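Phosphoinositide 3-kinase adapter protein 1 (Homo sapiens, PDB 5FOR) links B-cell receptor and Toll-like receptor signalling to phosphoinositide 3-kinase as an adapter, here represented by its TIR domain. Local coordinates at residues D110-P113 / H117-E120. Sequence-based numbering, arbitrary orientation.
Sequences DFFP and HWQE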
ATOM      1  N   ASP A 110     -17.035   3.432  -1.178  1.00 53.84           N
ATOM      2  CA  ASP A 110     -17.791   3.051   0.016  1.00 55.80           C
ATOM      3  C   ASP A 110     -16.883   2.624   1.156  1.00 57.22           C
ATOM      4  O   ASP A 110     -17.262   2.728   2.319  1.00 61.79           O
ATOM      5  CB  ASP A 110     -18.759   1.916  -0.296  1.00 64.55           C
ATOM      6  CG  ASP A 110     -19.878   2.347  -1.208  1.00 71.78           C
ATOM      7  OD1 ASP A 110     -20.138   3.564  -1.282  1.00 71.72           O
ATOM      8  OD2 ASP A 110     -20.486   1.472  -1.859  1.00 79.00           O
ATOM      9  N   PHE A 111     -15.690   2.130   0.827  1.00 53.13           N
ATOM     10  CA  PHE A 111     -14.744   1.708   1.851  1.00 45.17           C
ATOM     11  C   PHE A 111     -13.781   2.829   2.194  1.00 44.13           C
ATOM     12  O   PHE A 111     -13.472   3.043   3.354  1.00 48.60           O
ATOM     13  CB  PHE A 111     -13.997   0.452   1.397  1.00 52.94           C
ATOM     14  CG  PHE A 111     -14.899  -0.726   1.187  1.00 59.48           C
ATOM     15  CD1 PHE A 111     -15.589  -0.882  -0.005  1.00 64.08           C
ATOM     16  CD2 PHE A 111     -15.090  -1.661   2.191  1.00 57.16           C
ATOM     17  CE1 PHE A 111     -16.445  -1.970  -0.195  1.00 67.78           C
ATOM     18  CE2 PHE A 111     -15.934  -2.748   2.001  1.00 53.76           C
ATOM     19  CZ  PHE A 111     -16.617  -2.901   0.809  1.00 55.69           C
ATOM     20  N   PHE A 112     -13.320   3.556   1.185  1.00 47.83           N
ATOM     21  CA  PHE A 112     -12.419   4.666   1.426  1.00 37.94           C
ATOM     22  C   PHE A 112     -12.928   5.876   0.664  1.00 51.53           C
ATOM     23  O   PHE A 112     -12.937   5.892  -0.566  1.00 57.04           O
ATOM     24  CB  PHE A 112     -10.975   4.313   1.040  1.00 36.44           C
ATOM     25  CG  PHE A 112     -10.488   3.046   1.661  1.00 40.82           C
ATOM     26  CD1 PHE A 112      -9.890   3.058   2.911  1.00 40.40           C
ATOM     27  CD2 PHE A 112     -10.625   1.827   1.001  1.00 40.66           C
ATOM     28  CE1 PHE A 112      -9.447   1.883   3.488  1.00 31.40           C
ATOM     29  CE2 PHE A 112     -10.181   0.644   1.589  1.00 40.72           C
ATOM     30  CZ  PHE A 112      -9.597   0.676   2.825  1.00 31.44           C
ATOM     31  N   PRO A 113     -13.393   6.882   1.410  1.00 55.59           N
ATOM     32  CA  PRO A 113     -14.082   8.021   0.791  1.00 60.07           C
ATOM     33  C   PRO A 113     -13.164   8.877  -0.080  1.00 45.79           C
ATOM     34  O   PRO A 113     -13.629   9.368  -1.092  1.00 46.57           O
ATOM     35  CB  PRO A 113     -14.611   8.813   2.001  1.00 61.65           C
ATOM     36  CG  PRO A 113     -14.684   7.812   3.105  1.00 51.80           C
ATOM     37  CD  PRO A 113     -13.504   6.896   2.881  1.00 45.05           C
ATOM     38  N   HIS A 117      -8.587  10.083  -4.736  1.00 46.31           N
ATOM     39  CA  HIS A 117      -7.481  11.012  -4.665  1.00 44.58           C
ATOM     40  C   HIS A 117      -6.141  10.365  -4.462  1.00 43.99           C
ATOM     41  O   HIS A 117      -5.131  11.056  -4.440  1.00 51.76           O
ATOM     42  CB  HIS A 117      -7.750  12.029  -3.583  1.00 36.93           C
ATOM     43  CG  HIS A 117      -8.958  12.839  -3.875  1.00 49.20           C
ATOM     44  ND1 HIS A 117     -10.134  12.717  -3.174  1.00 50.31           N
ATOM     45  CD2 HIS A 117      -9.211  13.715  -4.885  1.00 44.83           C
ATOM     46  CE1 HIS A 117     -11.040  13.525  -3.690  1.00 46.49           C
ATOM     47  NE2 HIS A 117     -10.502  14.128  -4.740  1.00 47.34           N
ATOM     48  N   TRP A 118      -6.137   9.042  -4.320  1.00 37.68           N
ATOM     49  CA  TRP A 118      -4.883   8.321  -4.278  1.00 40.47           C
ATOM     50  C   TRP A 118      -4.242   8.375  -5.663  1.00 35.51           C
ATOM     51  O   TRP A 118      -4.885   8.499  -6.706  1.00 52.69           O
ATOM     52  CB  TRP A 118      -5.047   6.855  -3.838  1.00 32.51           C
ATOM     53  CG  TRP A 118      -5.746   6.664  -2.539  1.00 42.98           C
ATOM     54  CD1 TRP A 118      -6.257   7.638  -1.742  1.00 32.41           C
ATOM     55  CD2 TRP A 118      -6.061   5.411  -1.898  1.00 31.69           C
ATOM     56  NE1 TRP A 118      -6.853   7.081  -0.639  1.00 44.50           N
ATOM     57  CE2 TRP A 118      -6.731   5.722  -0.703  1.00 36.89           C
ATOM     58  CE3 TRP A 118      -5.790   4.080  -2.196  1.00 35.68           C
ATOM     59  CZ2 TRP A 118      -7.150   4.733   0.195  1.00 33.27           C
ATOM     60  CZ3 TRP A 118      -6.212   3.099  -1.311  1.00 35.06           C
ATOM     61  CH2 TRP A 118      -6.882   3.431  -0.125  1.00 35.59           C
ATOM     62  N   GLN A 119      -2.941   8.354  -5.618  1.00 35.20           N
ATOM     63  CA  GLN A 119      -2.090   7.963  -6.708  1.00 41.34           C
ATOM     64  C   GLN A 119      -2.269   6.491  -7.072  1.00 46.26           C
ATOM     65  O   GLN A 119      -2.163   5.598  -6.223  1.00 41.93           O
ATOM     66  CB  GLN A 119      -0.725   8.401  -6.227  1.00 53.25           C
ATOM     67  CG  GLN A 119       0.592   8.302  -6.876  1.00 72.81           C
ATOM     68  CD  GLN A 119       1.371   9.577  -6.695  1.00 49.58           C
ATOM     69  OE1 GLN A 119       2.554   9.576  -6.426  1.00 78.08           O
ATOM     70  NE2 GLN A 119       0.837  10.561  -7.305  1.00 70.47           N
ATOM     71  N   GLU A 120      -2.608   6.250  -8.340  1.00 33.94           N
ATOM     72  CA  GLU A 120      -2.860   4.882  -8.803  1.00 50.15           C
ATOM     73  C   GLU A 120      -1.806   4.373  -9.781  1.00 47.73           C
ATOM     74  O   GLU A 120      -1.408   5.070 -10.702  1.00 48.15           O
ATOM     75  CB  GLU A 120      -4.246   4.767  -9.455  1.00 34.36           C
ATOM     76  CG  GLU A 120      -4.659   3.321  -9.794  1.00 53.37           C
ATOM     77  CD  GLU A 120      -6.121   3.215 -10.302  1.00 68.50           C
ATOM     78  OE1 GLU A 120      -7.063   3.051  -9.474  1.00 59.46           O
ATOM     79  OE2 GLU A 120      -6.327   3.307 -11.535  1.00 76.68           O
TER
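Trp118 and Phe112 form a buried contact beside the edge strand of the TIR domain, a flavodoxin-like fold with a five-stranded parallel sheet. Residues 110-113 lie in the long loop between strands 95-99 and 119-121. Residues 117-120 lead into strand 119-121, at one edge of the sheet. The contact is apolar and rests on one pair of side chains.

Within the second segment, His117 comes first, in a short 3-10 turn, and its side chain touches Pro92.

Trp118 follows, just ahead of the strand. Its CB points toward the loop. CG stands beside the backbone N and anti to the carbonyl carbon (chi1 -55°), and the indole extends with its six-membered ring leading. CH2 lies over one face of the Phe112 ring, 4.0 Å above the plane and displaced toward the rim. The two six-membered rings have centroids 5.5 Å apart and planes inclined at 54°. This oblique pairing is neither a parallel stack nor a T-shaped one. The CZ2-CH2 bond of the indole does the touching: Phe112 CG is 4.0 Å from both Trp118 CZ2 and Trp118 CH2. The buried pair links the start of the edge strand to Leu82 and Leu85 of helix 82-88, against which Phe112 packs, with Phe76 and Trp115 alongside.

Gln119 begins the strand and pairs through its backbone with Arg97 of the neighbouring strand 95-99, and Glu120 continues it with a salt bridge from OE1 to Arg97 NE.

The nearest approach between the segments is at the base of the phenylalanine side chain, where Phe112 CB lies 3.9 Å from Trp118 CZ2.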